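Local coordinates for La protein (Trypanosoma brucei, PDB 1S29) that probably binds RNA, its N-terminal winged-helix domain, the La motif, mediating binding through a conserved aromatic patch, at residues V25-Q28 / L33-K36; K75-E80 / M84-D89. One frame throughout, in Å; residues are numbered along the deposited sequence.

Contact 1: residues V25-Q28 / L33-K36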
ATOM      1  N   VAL A  25       9.161   6.604   9.443  1.00  7.81           N
ATOM      2  CA  VAL A  25      10.581   6.652   9.130  1.00  8.58           C
ATOM      3  C   VAL A  25      10.877   6.667   7.643  1.00  9.66           C
ATOM      4  O   VAL A  25      11.656   7.493   7.166  1.00 11.66           O
ATOM      5  CB  VAL A  25      11.334   5.460   9.761  1.00  9.31           C
ATOM      6  CG1 VAL A  25      12.781   5.453   9.292  1.00 11.07           C
ATOM      7  CG2 VAL A  25      11.295   5.563  11.272  1.00 10.29           C
ATOM      8  N   ASN A  26      10.242   5.762   6.911  1.00  9.57           N
ATOM      9  CA  ASN A  26      10.474   5.634   5.483  1.00 10.54           C
ATOM     10  C   ASN A  26       9.850   6.702   4.604  1.00 10.18           C
ATOM     11  O   ASN A  26      10.508   7.235   3.710  1.00 10.14           O
ATOM     12  CB  ASN A  26      10.003   4.259   5.006  1.00 12.41           C
ATOM     13  CG  ASN A  26      10.766   3.122   5.663  1.00 16.54           C
ATOM     14  OD1 ASN A  26      11.993   3.100   5.647  1.00 18.08           O
ATOM     15  ND2 ASN A  26      10.041   2.173   6.239  1.00 17.87           N
ATOM     16  N   VAL A  27       8.583   7.009   4.850  1.00 10.17           N
ATOM     17  CA  VAL A  27       7.885   7.994   4.039  1.00 10.54           C
ATOM     18  C   VAL A  27       8.602   9.333   4.012  1.00  9.56           C
ATOM     19  O   VAL A  27       8.630  10.003   2.985  1.00  9.92           O
ATOM     20  CB  VAL A  27       6.438   8.225   4.537  1.00 12.46           C
ATOM     21  CG1 VAL A  27       6.443   8.814   5.932  1.00 13.70           C
ATOM     22  CG2 VAL A  27       5.709   9.139   3.573  1.00 15.68           C
ATOM     23  N   GLN A  28       9.184   9.719   5.141  1.00  9.43           N
ATOM     24  CA  GLN A  28       9.879  10.992   5.214  1.00  9.21           C
ATOM     25  C   GLN A  28      11.166  11.035   4.383  1.00  8.30           C
ATOM     26  O   GLN A  28      11.745  12.099   4.171  1.00  9.66           O
ATOM     27  CB  GLN A  28      10.134  11.352   6.681  1.00  9.51           C
ATOM     28  CG  GLN A  28       8.823  11.649   7.425  1.00 10.47           C
ATOM     29  CD  GLN A  28       9.006  11.942   8.899  1.00 14.42           C
ATOM     30  OE1 GLN A  28       9.240  11.035   9.703  1.00 17.10           O
ATOM     31  NE2 GLN A  28       8.896  13.215   9.264  1.00 14.18           N
ATOM     32  N   LEU A  33       7.366   8.891  -3.209  1.00  4.13           N
ATOM     33  CA  LEU A  33       6.104   8.583  -2.549  1.00  3.83           C
ATOM     34  C   LEU A  33       5.444   9.847  -1.997  1.00  4.60           C
ATOM     35  O   LEU A  33       4.228  10.023  -2.131  1.00  4.38           O
ATOM     36  CB  LEU A  33       6.318   7.555  -1.438  1.00  4.69           C
ATOM     37  CG  LEU A  33       5.041   7.031  -0.774  1.00  6.28           C
ATOM     38  CD1 LEU A  33       4.118   6.433  -1.835  1.00  6.62           C
ATOM     39  CD2 LEU A  33       5.398   5.987   0.282  1.00  6.79           C
ATOM     40  N   LYS A  34       6.225  10.727  -1.377  1.00  5.31           N
ATOM     41  CA  LYS A  34       5.644  11.964  -0.859  1.00  5.36           C
ATOM     42  C   LYS A  34       5.059  12.779  -2.003  1.00  5.73           C
ATOM     43  O   LYS A  34       4.071  13.499  -1.822  1.00  6.17           O
ATOM     44  CB  LYS A  34       6.693  12.796  -0.124  1.00  5.94           C
ATOM     45  CG  LYS A  34       6.943  12.320   1.289  1.00  6.84           C
ATOM     46  CD  LYS A  34       7.869  13.257   2.045  1.00  8.50           C
ATOM     47  CE  LYS A  34       9.285  13.224   1.490  1.00  8.73           C
ATOM     48  NZ  LYS A  34      10.175  14.137   2.280  1.00 10.35           N
ATOM     49  N   GLY A  35       5.668  12.665  -3.179  1.00  4.24           N
ATOM     50  CA  GLY A  35       5.171  13.395  -4.331  1.00  6.32           C
ATOM     51  C   GLY A  35       3.791  12.907  -4.729  1.00  5.41           C
ATOM     52  O   GLY A  35       2.918  13.700  -5.086  1.00  5.10           O
ATOM     53  N   LYS A  36       3.593  11.596  -4.687  1.00  5.31           N
ATOM     54  CA  LYS A  36       2.299  11.022  -5.046  1.00  3.97           C
ATOM     55  C   LYS A  36       1.255  11.431  -4.010  1.00  4.79           C
ATOM     56  O   LYS A  36       0.117  11.792  -4.344  1.00  4.36           O
ATOM     57  CB  LYS A  36       2.392   9.497  -5.097  1.00  4.65           C
ATOM     58  CG  LYS A  36       3.209   8.959  -6.256  1.00  5.82           C
ATOM     59  CD  LYS A  36       2.544   9.260  -7.592  1.00 11.58           C
ATOM     60  CE  LYS A  36       3.364   8.702  -8.753  1.00 15.41           C
ATOM     61  NZ  LYS A  36       2.808   9.102 -10.079  1.00 19.61           N
TER

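Contact 2: residues K75-E80 / M84-D89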
ATOM      1  N   LYS A  75      -3.137   1.107  10.186  1.00 13.75           N
ATOM      2  CA  LYS A  75      -2.259   2.223   9.863  1.00 13.05           C
ATOM      3  C   LYS A  75      -2.561   2.780   8.480  1.00 11.75           C
ATOM      4  O   LYS A  75      -2.090   3.861   8.122  1.00 12.57           O
ATOM      5  CB  LYS A  75      -0.794   1.774   9.900  1.00 15.02           C
ATOM      6  CG  LYS A  75      -0.342   1.211  11.234  1.00 16.74           C
ATOM      7  CD  LYS A  75       1.109   0.766  11.172  1.00 20.69           C
ATOM      8  CE  LYS A  75       1.599   0.263  12.518  1.00 22.90           C
ATOM      9  NZ  LYS A  75       0.855  -0.949  12.974  1.00 25.21           N
ATOM     10  N   LEU A  76      -3.338   2.033   7.702  1.00 10.55           N
ATOM     11  CA  LEU A  76      -3.691   2.441   6.343  1.00 10.36           C
ATOM     12  C   LEU A  76      -5.202   2.482   6.171  1.00 10.71           C
ATOM     13  O   LEU A  76      -5.930   1.790   6.880  1.00 11.64           O
ATOM     14  CB  LEU A  76      -3.106   1.450   5.335  1.00 10.52           C
ATOM     15  CG  LEU A  76      -1.592   1.218   5.368  1.00  9.80           C
ATOM     16  CD1 LEU A  76      -1.267  -0.075   4.642  1.00 11.78           C
ATOM     17  CD2 LEU A  76      -0.861   2.396   4.727  1.00 11.17           C
ATOM     18  N   VAL A  77      -5.663   3.292   5.219  1.00  9.56           N
ATOM     19  CA  VAL A  77      -7.090   3.420   4.929  1.00 10.09           C
ATOM     20  C   VAL A  77      -7.280   3.361   3.416  1.00  9.37           C
ATOM     21  O   VAL A  77      -6.623   4.103   2.677  1.00  8.61           O
ATOM     22  CB  VAL A  77      -7.661   4.773   5.422  1.00 10.49           C
ATOM     23  CG1 VAL A  77      -9.147   4.854   5.097  1.00 12.61           C
ATOM     24  CG2 VAL A  77      -7.438   4.929   6.908  1.00 11.98           C
ATOM     25  N   LEU A  78      -8.172   2.476   2.968  1.00  8.96           N
ATOM     26  CA  LEU A  78      -8.471   2.317   1.549  1.00  8.98           C
ATOM     27  C   LEU A  78      -9.536   3.325   1.119  1.00 10.39           C
ATOM     28  O   LEU A  78     -10.411   3.690   1.905  1.00 10.41           O
ATOM     29  CB  LEU A  78      -8.975   0.894   1.269  1.00  9.72           C
ATOM     30  CG  LEU A  78      -7.908  -0.207   1.282  1.00  9.69           C
ATOM     31  CD1 LEU A  78      -8.563  -1.588   1.354  1.00 10.94           C
ATOM     32  CD2 LEU A  78      -7.044  -0.075   0.032  1.00  9.01           C
ATOM     33  N   SER A  79      -9.449   3.775  -0.127  1.00 10.02           N
ATOM     34  CA  SER A  79     -10.419   4.727  -0.649  1.00 11.77           C
ATOM     35  C   SER A  79     -11.744   3.995  -0.816  1.00 13.77           C
ATOM     36  O   SER A  79     -11.774   2.770  -0.894  1.00 14.14           O
ATOM     37  CB  SER A  79      -9.944   5.302  -1.992  1.00 10.91           C
ATOM     38  OG  SER A  79      -9.755   4.295  -2.969  1.00  9.77           O
ATOM     39  N   GLU A  80     -12.837   4.750  -0.845  1.00 15.20           N
ATOM     40  CA  GLU A  80     -14.166   4.164  -0.995  1.00 17.17           C
ATOM     41  C   GLU A  80     -14.231   3.203  -2.179  1.00 17.21           C
ATOM     42  O   GLU A  80     -14.887   2.168  -2.091  1.00 18.78           O
ATOM     43  CB  GLU A  80     -15.211   5.276  -1.160  1.00 17.26           C
ATOM     44  CG  GLU A  80     -16.664   4.810  -1.328  1.00 19.88           C
ATOM     45  CD  GLU A  80     -17.280   4.243  -0.057  1.00 20.12           C
ATOM     46  OE1 GLU A  80     -16.724   4.461   1.045  1.00 20.13           O
ATOM     47  OE2 GLU A  80     -18.343   3.586  -0.160  1.00 20.37           O
HETATM   48  N   MSE A  84      -7.233   3.172  -4.146  1.00  6.54           N
HETATM   49  CA  MSE A  84      -6.158   3.943  -3.517  1.00  6.39           C
HETATM   50  C   MSE A  84      -6.035   3.662  -2.024  1.00  6.87           C
HETATM   51  O   MSE A  84      -6.923   3.085  -1.403  1.00  7.59           O
HETATM   52  CB  MSE A  84      -6.392   5.444  -3.725  1.00  6.97           C
HETATM   53  CG  MSE A  84      -6.729   5.838  -5.155  1.00  7.61           C
HETATM   54 SE   MSE A  84      -6.869   7.763  -5.410  1.00 14.74          SE
HETATM   55  CE  MSE A  84      -4.989   8.119  -5.747  1.00  8.19           C
ATOM     56  N   VAL A  85      -4.918   4.082  -1.440  1.00  5.62           N
ATOM     57  CA  VAL A  85      -4.705   3.894  -0.014  1.00  5.26           C
ATOM     58  C   VAL A  85      -3.955   5.103   0.534  1.00  5.64           C
ATOM     59  O   VAL A  85      -3.175   5.730  -0.178  1.00  5.12           O
ATOM     60  CB  VAL A  85      -3.890   2.604   0.272  1.00  6.21           C
ATOM     61  CG1 VAL A  85      -2.492   2.716  -0.326  1.00  6.32           C
ATOM     62  CG2 VAL A  85      -3.827   2.353   1.781  1.00  8.04           C
ATOM     63  N   ARG A  86      -4.218   5.436   1.793  1.00  5.88           N
ATOM     64  CA  ARG A  86      -3.566   6.566   2.441  1.00  6.32           C
ATOM     65  C   ARG A  86      -3.161   6.196   3.861  1.00  6.88           C
ATOM     66  O   ARG A  86      -3.630   5.195   4.411  1.00  8.13           O
ATOM     67  CB  ARG A  86      -4.508   7.772   2.497  1.00  5.71           C
ATOM     68  CG  ARG A  86      -5.747   7.561   3.369  1.00  8.55           C
ATOM     69  CD  ARG A  86      -6.583   8.826   3.397  1.00  9.88           C
ATOM     70  NE  ARG A  86      -7.846   8.655   4.116  1.00 11.42           N
ATOM     71  CZ  ARG A  86      -7.958   8.553   5.437  1.00 12.54           C
ATOM     72  NH1 ARG A  86      -6.885   8.598   6.211  1.00 11.88           N
ATOM     73  NH2 ARG A  86      -9.158   8.420   5.991  1.00 13.79           N
ATOM     74  N   ARG A  87      -2.269   6.991   4.441  1.00  7.52           N
ATOM     75  CA  ARG A  87      -1.852   6.765   5.813  1.00  8.45           C
ATOM     76  C   ARG A  87      -3.016   7.165   6.698  1.00 10.06           C
ATOM     77  O   ARG A  87      -3.791   8.070   6.357  1.00 10.33           O
ATOM     78  CB  ARG A  87      -0.663   7.651   6.186  1.00  9.46           C
ATOM     79  CG  ARG A  87       0.683   7.200   5.688  1.00  9.86           C
ATOM     80  CD  ARG A  87       1.680   8.338   5.855  1.00  8.89           C
ATOM     81  NE  ARG A  87       1.616   8.942   7.184  1.00 10.87           N
ATOM     82  CZ  ARG A  87       2.448   8.662   8.185  1.00 11.95           C
ATOM     83  NH1 ARG A  87       3.426   7.778   8.022  1.00  9.96           N
ATOM     84  NH2 ARG A  87       2.306   9.276   9.354  1.00 12.43           N
ATOM     85  N   ARG A  88      -3.132   6.494   7.835  1.00 11.34           N
ATOM     86  CA  ARG A  88      -4.175   6.802   8.797  1.00 14.03           C
ATOM     87  C   ARG A  88      -3.755   8.106   9.472  1.00 14.33           C
ATOM     88  O   ARG A  88      -4.578   8.992   9.722  1.00 13.93           O
ATOM     89  CB  ARG A  88      -4.251   5.689   9.843  1.00 16.40           C
ATOM     90  CG  ARG A  88      -5.337   5.865  10.897  1.00 21.31           C
ATOM     91  CD  ARG A  88      -6.701   5.449  10.367  1.00 24.33           C
ATOM     92  NE  ARG A  88      -7.728   5.512  11.402  1.00 27.66           N
ATOM     93  CZ  ARG A  88      -8.449   6.595  11.681  1.00 29.84           C
ATOM     94  NH1 ARG A  88      -8.258   7.716  10.998  1.00 30.14           N
ATOM     95  NH2 ARG A  88      -9.359   6.558  12.648  1.00 30.38           N
ATOM     96  N   ASP A  89      -2.454   8.220   9.733  1.00 15.74           N
ATOM     97  CA  ASP A  89      -1.879   9.384  10.410  1.00 18.91           C
ATOM     98  C   ASP A  89      -1.231  10.410   9.487  1.00 19.50           C
ATOM     99  O   ASP A  89      -0.696  10.071   8.435  1.00 18.95           O
ATOM    100  CB  ASP A  89      -0.843   8.924  11.437  1.00 21.59           C
ATOM    101  CG  ASP A  89      -1.375   7.844  12.355  1.00 24.20           C
ATOM    102  OD1 ASP A  89      -2.490   8.016  12.886  1.00 25.50           O
ATOM    103  OD2 ASP A  89      -0.675   6.823  12.550  1.00 28.34           O
TER
HETATM  104  O   HOH W   1      -0.434   6.208   9.499  1.00 17.44           O

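Contact 1: residues V25-Q28 / L33-K36
Lys34 sets out with CG beside its own backbone N (chi1 -81°), runs extended to CD and then bends at chi3 (-68°), a path that carries its aliphatic chain past the carbonyl of Val27 and delivers its ammonium to the carbonyl of Gln28. The methylenes hug the first of these oxygens, with CG of Lys34 3.3 Å from O of Val27. At the end of the chain NZ of Lys34 donates to O of Gln28 at 3.2 Å. The C=O...N angle there is 115° and the nitrogen stands well above the carbonyl plane, so the ammonium comes to the carbonyl from above its plane and not along a lone pair. The side chains of Val27 and Lys34 cross at about a right angle, and their one near approach is loose: CG2 of Val27 to CG of Lys34, 4.1 Å. Val27 is buried and also packs on Leu91, while the side chain of Leu33 touches Val45 and Phe53. The contact thus joins helix 24-27 to helix 31-37 within the La motif, burying 170 Å² in all. A lysine ammonium bound to the backbone carbonyl of Gln28 is consistent with a favourable charge-dipole interaction, resting on a single hydrogen bond and a few methylene contacts.

Contact 2: residues K75-E80 / M84-D89
Strands 76-78 and 84-87 run antiparallel at 151° with axes 4.6 Å apart, Val77 and Arg86 forming a hydrogen-bonded pair in which N of Val77 to O of Arg86 and N of Arg86 to O of Val77 both measure 2.9 Å. Leu76-Arg87 and Leu78-Val85 are the flanking non-hydrogen-bonded pairs. On the face carrying Val77, its side chain and that of Arg86 lie side by side, and CB of Val77 sits 3.8 Å above the centre of the Arg86 guanidinium plane. NH1 of Arg86 also bonds O of Arg87, which helps fix the group's rotation. CD of Arg88 reaches CG2 of Val77 at 3.6 Å. On the face of Leu78 and Val85, CD2 of Leu78 lies 4.1 Å from CB of Val85; CG2 of Val85 also meets CB of Leu76 at 3.7 Å, though Leu76 points away overall. All three pack on Ile70. Near the turn, Ser79 holds OG between its backbone N and carbonyl carbon (chi1 59°), where it accepts N of Met84, a selenomethionine, at 3.0 Å; OG also hydrogen-bonds OD1 of Asp81 and N of Leu83, so three bonds grip it. N of Arg88 donates to O of Lys75 at 2.8 Å. This beta hairpin is the wing of the winged-helix fold: its apolar face adds to the hydrophobic core, while the other combines aliphatic cover with arginine charge.

Both contacts are partly buried: contact 2, 8 Å from the chain centre, has three buried residues among ten that touch, and contact 1, at 12 Å, one among three. Contact 2 is held by a backbone ladder with one side packed on helices; contact 1 brings two short helices together through lysine methylenes over the Val27 carbonyl and one side-chain-to-backbone bond to Gln28. The contacts touch where CG1 of Val27 packs 3.8 Å from NH1 of Arg87. That arginine also forms a salt bridge with Asp24 and bonds O of Phe22, tying the hairpin to the start of helix 24-27. Strand 45-46 is a second bridge: Leu33 packs on Val45, which pairs with Val85.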